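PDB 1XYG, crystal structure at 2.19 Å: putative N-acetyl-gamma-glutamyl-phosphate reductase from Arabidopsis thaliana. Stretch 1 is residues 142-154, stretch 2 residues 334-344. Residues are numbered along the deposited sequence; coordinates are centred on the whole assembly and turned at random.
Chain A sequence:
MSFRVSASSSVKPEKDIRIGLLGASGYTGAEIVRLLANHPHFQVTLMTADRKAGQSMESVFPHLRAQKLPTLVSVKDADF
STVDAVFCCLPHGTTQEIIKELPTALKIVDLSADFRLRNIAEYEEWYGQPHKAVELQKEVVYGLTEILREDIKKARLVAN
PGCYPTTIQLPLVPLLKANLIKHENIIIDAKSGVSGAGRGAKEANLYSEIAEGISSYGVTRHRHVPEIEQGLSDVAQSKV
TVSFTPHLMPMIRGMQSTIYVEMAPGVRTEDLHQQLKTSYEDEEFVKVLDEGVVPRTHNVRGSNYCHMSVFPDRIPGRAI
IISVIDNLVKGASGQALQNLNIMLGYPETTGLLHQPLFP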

# COMPACT_ATOMS: atom_id res chain seq x y z
N TYR A 142 -15.39 -20.99 25.79
CA TYR A 142 -15.10 -20.27 24.55
C TYR A 142 -15.25 -18.76 24.80
O TYR A 142 -16.32 -18.30 25.21
CB TYR A 142 -16.06 -20.72 23.45
CG TYR A 142 -15.71 -20.25 22.05
CD1 TYR A 142 -14.50 -20.62 21.45
CD2 TYR A 142 -16.60 -19.47 21.31
CE1 TYR A 142 -14.20 -20.23 20.15
CE2 TYR A 142 -16.30 -19.08 20.00
CZ TYR A 142 -15.10 -19.46 19.43
OH TYR A 142 -14.82 -19.10 18.13
N GLY A 143 -14.19 -18.01 24.54
CA GLY A 143 -14.20 -16.58 24.80
C GLY A 143 -14.89 -15.58 23.88
O GLY A 143 -14.39 -14.47 23.71
N LEU A 144 -16.03 -15.93 23.29
CA LEU A 144 -16.74 -14.99 22.43
C LEU A 144 -17.57 -14.16 23.42
O LEU A 144 -18.75 -14.44 23.67
CB LEU A 144 -17.64 -15.73 21.42
CG LEU A 144 -18.33 -14.84 20.37
CD1 LEU A 144 -17.31 -13.97 19.67
CD2 LEU A 144 -19.07 -15.72 19.36
N THR A 145 -16.91 -13.15 23.99
CA THR A 145 -17.48 -12.30 25.02
C THR A 145 -18.97 -11.94 25.00
O THR A 145 -19.69 -12.27 25.95
CB THR A 145 -16.66 -11.01 25.17
OG1 THR A 145 -15.27 -11.30 24.95
CG2 THR A 145 -16.81 -10.46 26.59
N GLU A 146 -19.44 -11.28 23.94
CA GLU A 146 -20.85 -10.89 23.89
C GLU A 146 -21.84 -12.04 23.92
O GLU A 146 -23.01 -11.85 24.27
CB GLU A 146 -21.12 -10.03 22.64
CG GLU A 146 -20.46 -8.66 22.65
CD GLU A 146 -18.94 -8.72 22.47
OE1 GLU A 146 -18.42 -9.76 21.99
OE2 GLU A 146 -18.27 -7.72 22.79
N ILE A 147 -21.40 -13.24 23.57
CA ILE A 147 -22.28 -14.40 23.56
C ILE A 147 -22.20 -15.25 24.84
O ILE A 147 -23.22 -15.66 25.39
CB ILE A 147 -21.98 -15.32 22.35
CG1 ILE A 147 -22.01 -14.51 21.04
CG2 ILE A 147 -22.98 -16.45 22.28
CD1 ILE A 147 -23.37 -14.01 20.63
N LEU A 148 -20.98 -15.53 25.31
CA LEU A 148 -20.81 -16.38 26.50
C LEU A 148 -20.31 -15.62 27.73
O LEU A 148 -19.70 -16.21 28.63
CB LEU A 148 -19.86 -17.53 26.17
CG LEU A 148 -20.31 -18.47 25.03
CD1 LEU A 148 -19.22 -19.47 24.69
CD2 LEU A 148 -21.57 -19.19 25.46
N ARG A 149 -20.58 -14.33 27.78
CA ARG A 149 -20.15 -13.49 28.89
C ARG A 149 -20.30 -14.15 30.26
O ARG A 149 -19.33 -14.27 31.02
CB ARG A 149 -20.91 -12.17 28.88
CG ARG A 149 -20.19 -11.09 29.67
CD ARG A 149 -21.12 -9.99 30.02
NE ARG A 149 -22.07 -9.72 28.96
CZ ARG A 149 -21.82 -9.03 27.86
NH1 ARG A 149 -20.61 -8.51 27.65
NH2 ARG A 149 -22.79 -8.82 26.98
N GLU A 150 -21.52 -14.57 30.59
CA GLU A 150 -21.80 -15.18 31.88
C GLU A 150 -20.95 -16.40 32.23
O GLU A 150 -20.56 -16.58 33.39
CB GLU A 150 -23.29 -15.52 31.99
CG GLU A 150 -24.18 -14.30 32.00
CD GLU A 150 -23.74 -13.27 33.04
OE1 GLU A 150 -23.57 -13.64 34.21
OE2 GLU A 150 -23.57 -12.08 32.67
N ASP A 151 -20.66 -17.25 31.25
CA ASP A 151 -19.83 -18.41 31.52
C ASP A 151 -18.38 -18.00 31.65
O ASP A 151 -17.62 -18.54 32.45
CB ASP A 151 -19.97 -19.45 30.41
CG ASP A 151 -21.33 -20.09 30.38
OD1 ASP A 151 -21.79 -20.54 31.45
OD2 ASP A 151 -21.93 -20.15 29.29
N ILE A 152 -17.98 -17.02 30.83
CA ILE A 152 -16.62 -16.52 30.84
C ILE A 152 -16.21 -15.94 32.20
O ILE A 152 -15.12 -16.21 32.69
CB ILE A 152 -16.43 -15.44 29.73
CG1 ILE A 152 -16.67 -16.06 28.35
CG2 ILE A 152 -15.03 -14.85 29.80
CD1 ILE A 152 -16.63 -15.06 27.19
N LYS A 153 -17.11 -15.17 32.81
CA LYS A 153 -16.84 -14.55 34.11
C LYS A 153 -16.39 -15.54 35.19
O LYS A 153 -15.55 -15.21 36.03
CB LYS A 153 -18.09 -13.83 34.63
CG LYS A 153 -18.54 -12.63 33.84
CD LYS A 153 -19.83 -12.09 34.43
CE LYS A 153 -20.20 -10.75 33.82
NZ LYS A 153 -21.56 -10.33 34.23
N LYS A 154 -16.95 -16.74 35.17
CA LYS A 154 -16.59 -17.73 36.18
C LYS A 154 -15.67 -18.85 35.70
O LYS A 154 -15.56 -19.89 36.35
CB LYS A 154 -17.87 -18.33 36.78
CG LYS A 154 -18.87 -18.81 35.74
CD LYS A 154 -20.18 -19.23 36.39
CE LYS A 154 -21.20 -19.66 35.34
NZ LYS A 154 -22.48 -20.11 35.96
N GLY A 334 -7.55 -7.98 21.68
CA GLY A 334 -8.55 -7.12 22.27
C GLY A 334 -9.61 -7.94 22.98
O GLY A 334 -9.99 -7.65 24.11
N GLN A 335 -10.10 -8.98 22.31
CA GLN A 335 -11.11 -9.84 22.92
C GLN A 335 -10.51 -10.59 24.11
O GLN A 335 -11.19 -10.81 25.11
CB GLN A 335 -11.65 -10.83 21.88
CG GLN A 335 -12.72 -11.76 22.43
CD GLN A 335 -13.73 -12.14 21.38
OE1 GLN A 335 -14.92 -11.80 21.48
NE2 GLN A 335 -13.28 -12.84 20.34
N ALA A 336 -9.24 -10.98 23.99
CA ALA A 336 -8.56 -11.69 25.07
C ALA A 336 -8.61 -10.84 26.34
O ALA A 336 -8.92 -11.34 27.43
CB ALA A 336 -7.12 -11.98 24.68
N LEU A 337 -8.30 -9.56 26.20
CA LEU A 337 -8.30 -8.65 27.34
C LEU A 337 -9.74 -8.43 27.81
O LEU A 337 -9.99 -8.33 29.01
CB LEU A 337 -7.67 -7.31 26.95
CG LEU A 337 -7.64 -6.24 28.05
CD1 LEU A 337 -6.94 -6.78 29.28
CD2 LEU A 337 -6.93 -5.00 27.53
N GLN A 338 -10.66 -8.36 26.86
CA GLN A 338 -12.07 -8.17 27.18
C GLN A 338 -12.51 -9.30 28.11
O GLN A 338 -13.24 -9.08 29.07
CB GLN A 338 -12.93 -8.19 25.91
CG GLN A 338 -14.35 -7.64 26.09
CD GLN A 338 -15.14 -7.62 24.79
OE1 GLN A 338 -14.56 -7.53 23.70
NE2 GLN A 338 -16.46 -7.68 24.89
N ASN A 339 -12.04 -10.51 27.82
CA ASN A 339 -12.39 -11.68 28.62
C ASN A 339 -11.70 -11.66 29.99
O ASN A 339 -12.33 -11.93 31.01
CB ASN A 339 -12.01 -12.97 27.90
CG ASN A 339 -12.94 -13.29 26.76
OD1 ASN A 339 -14.17 -13.12 26.87
ND2 ASN A 339 -12.38 -13.77 25.65
N LEU A 340 -10.41 -11.33 30.01
CA LEU A 340 -9.70 -11.31 31.28
C LEU A 340 -10.30 -10.26 32.21
O LEU A 340 -10.36 -10.48 33.42
CB LEU A 340 -8.22 -11.04 31.08
CG LEU A 340 -7.39 -11.21 32.37
CD1 LEU A 340 -7.44 -12.68 32.81
CD2 LEU A 340 -5.95 -10.80 32.13
N ASN A 341 -10.73 -9.13 31.66
CA ASN A 341 -11.32 -8.08 32.48
C ASN A 341 -12.42 -8.65 33.36
O ASN A 341 -12.34 -8.56 34.59
CB ASN A 341 -11.88 -6.93 31.63
CG ASN A 341 -10.80 -5.91 31.24
OD1 ASN A 341 -9.83 -5.70 31.98
ND2 ASN A 341 -10.97 -5.27 30.09
N ILE A 342 -13.44 -9.23 32.74
CA ILE A 342 -14.56 -9.78 33.50
C ILE A 342 -14.20 -11.00 34.34
O ILE A 342 -14.81 -11.25 35.38
CB ILE A 342 -15.75 -10.12 32.56
CG1 ILE A 342 -15.35 -11.17 31.53
CG2 ILE A 342 -16.22 -8.85 31.85
CD1 ILE A 342 -16.49 -11.59 30.63
N MET A 343 -13.20 -11.77 33.90
CA MET A 343 -12.76 -12.94 34.64
C MET A 343 -12.17 -12.52 35.98
O MET A 343 -12.25 -13.25 36.97
CB MET A 343 -11.71 -13.72 33.85
CG MET A 343 -12.28 -14.51 32.68
SD MET A 343 -11.00 -14.97 31.50
CE MET A 343 -10.32 -16.47 32.27
N LEU A 344 -11.56 -11.34 36.01
CA LEU A 344 -10.95 -10.80 37.22
C LEU A 344 -11.88 -9.84 37.97
O LEU A 344 -11.47 -9.24 38.97
CB LEU A 344 -9.64 -10.09 36.88
CG LEU A 344 -8.50 -11.03 36.47
CD1 LEU A 344 -7.22 -10.27 36.11
CD2 LEU A 344 -8.24 -11.98 37.62

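Two helices of one chain, 145-153 and 334-343, pack at a crossing angle of -40°, their axes 8.9 Å apart at closest approach, and the two stretches bury 545 Å² between them. The contact is polar near the start of helix 145-153 and apolar toward its end.

Three hydrogen bonds tie three residues, Gly143 through its backbone carbonyl and Thr145 and Glu146 through their side chains, to helix 334-343. Asn339 is central, because its amide offers a donor and an acceptor at once. Its CA-to-CB bond points sideways, but chi1 in m brings the amide nearer the other stretch, where Asn339 ND2 donates to Gly143 O (2.9 Å, nearly straight at 165°) and Asn339 OD1 accepts from Thr145 OG1 (2.9 Å). Gly143 suits its place by lacking a side chain: an ideal CB there would lie 2.5 Å from Asn339 ND2, a clash. One turn along from Gln335, Gln338 points toward the partner with an extended side chain (chi1 and chi2 both t), and Gln338 NE2 donates to Glu146 OE2 at 2.8 Å and 170°. The carboxylate reaches this amide although the CA-to-CB bond of Glu146 points sideways; its chi2 in p helps bend the chain back. Gln335 closes the polar end by packing, with Gln335 CD 3.4 Å from Gly143 O, while its amide is hydrogen-bonded elsewhere in the structure.

Two side chains pack as knobs into holes. Thr145 points toward helix 334-343 and sits among Gln335, Gln338, Asn339 and Ile342. A small, branched residue serves two purposes here, since its hydroxyl binds Asn339 while Thr145 CG2 lies 3.3 Å from Gln338 NE2 and 4.2 Å from Ile342 CD1. In return Ile342, which loses 86 Å² to the other stretch, the largest share of any residue, enters the hole formed by Thr145, Arg149, Ile152 and Lys153. Its chi2 in t extends CD1 into that hole.

Apolar contacts close the far end. Ile152 points toward the partner and is buried, with Ile152 CG2 3.7 Å from Ile342 CD1 and 4.0 Å from Met343 CG. The aliphatic parts of two charged residues complete the surround: Arg149 CG and Lys153 CG each lie 3.9 Å from Ile342 CD1. The end of Lys153 leads away from the contact, and Lys153 NZ forms a salt bridge with Glu150 OE2 (3.1 Å), so a long side chain can cover the isoleucine and still keep its charge outside. Here the backbones come close, Lys153 CA and Met343 CA being 4.4 Å apart.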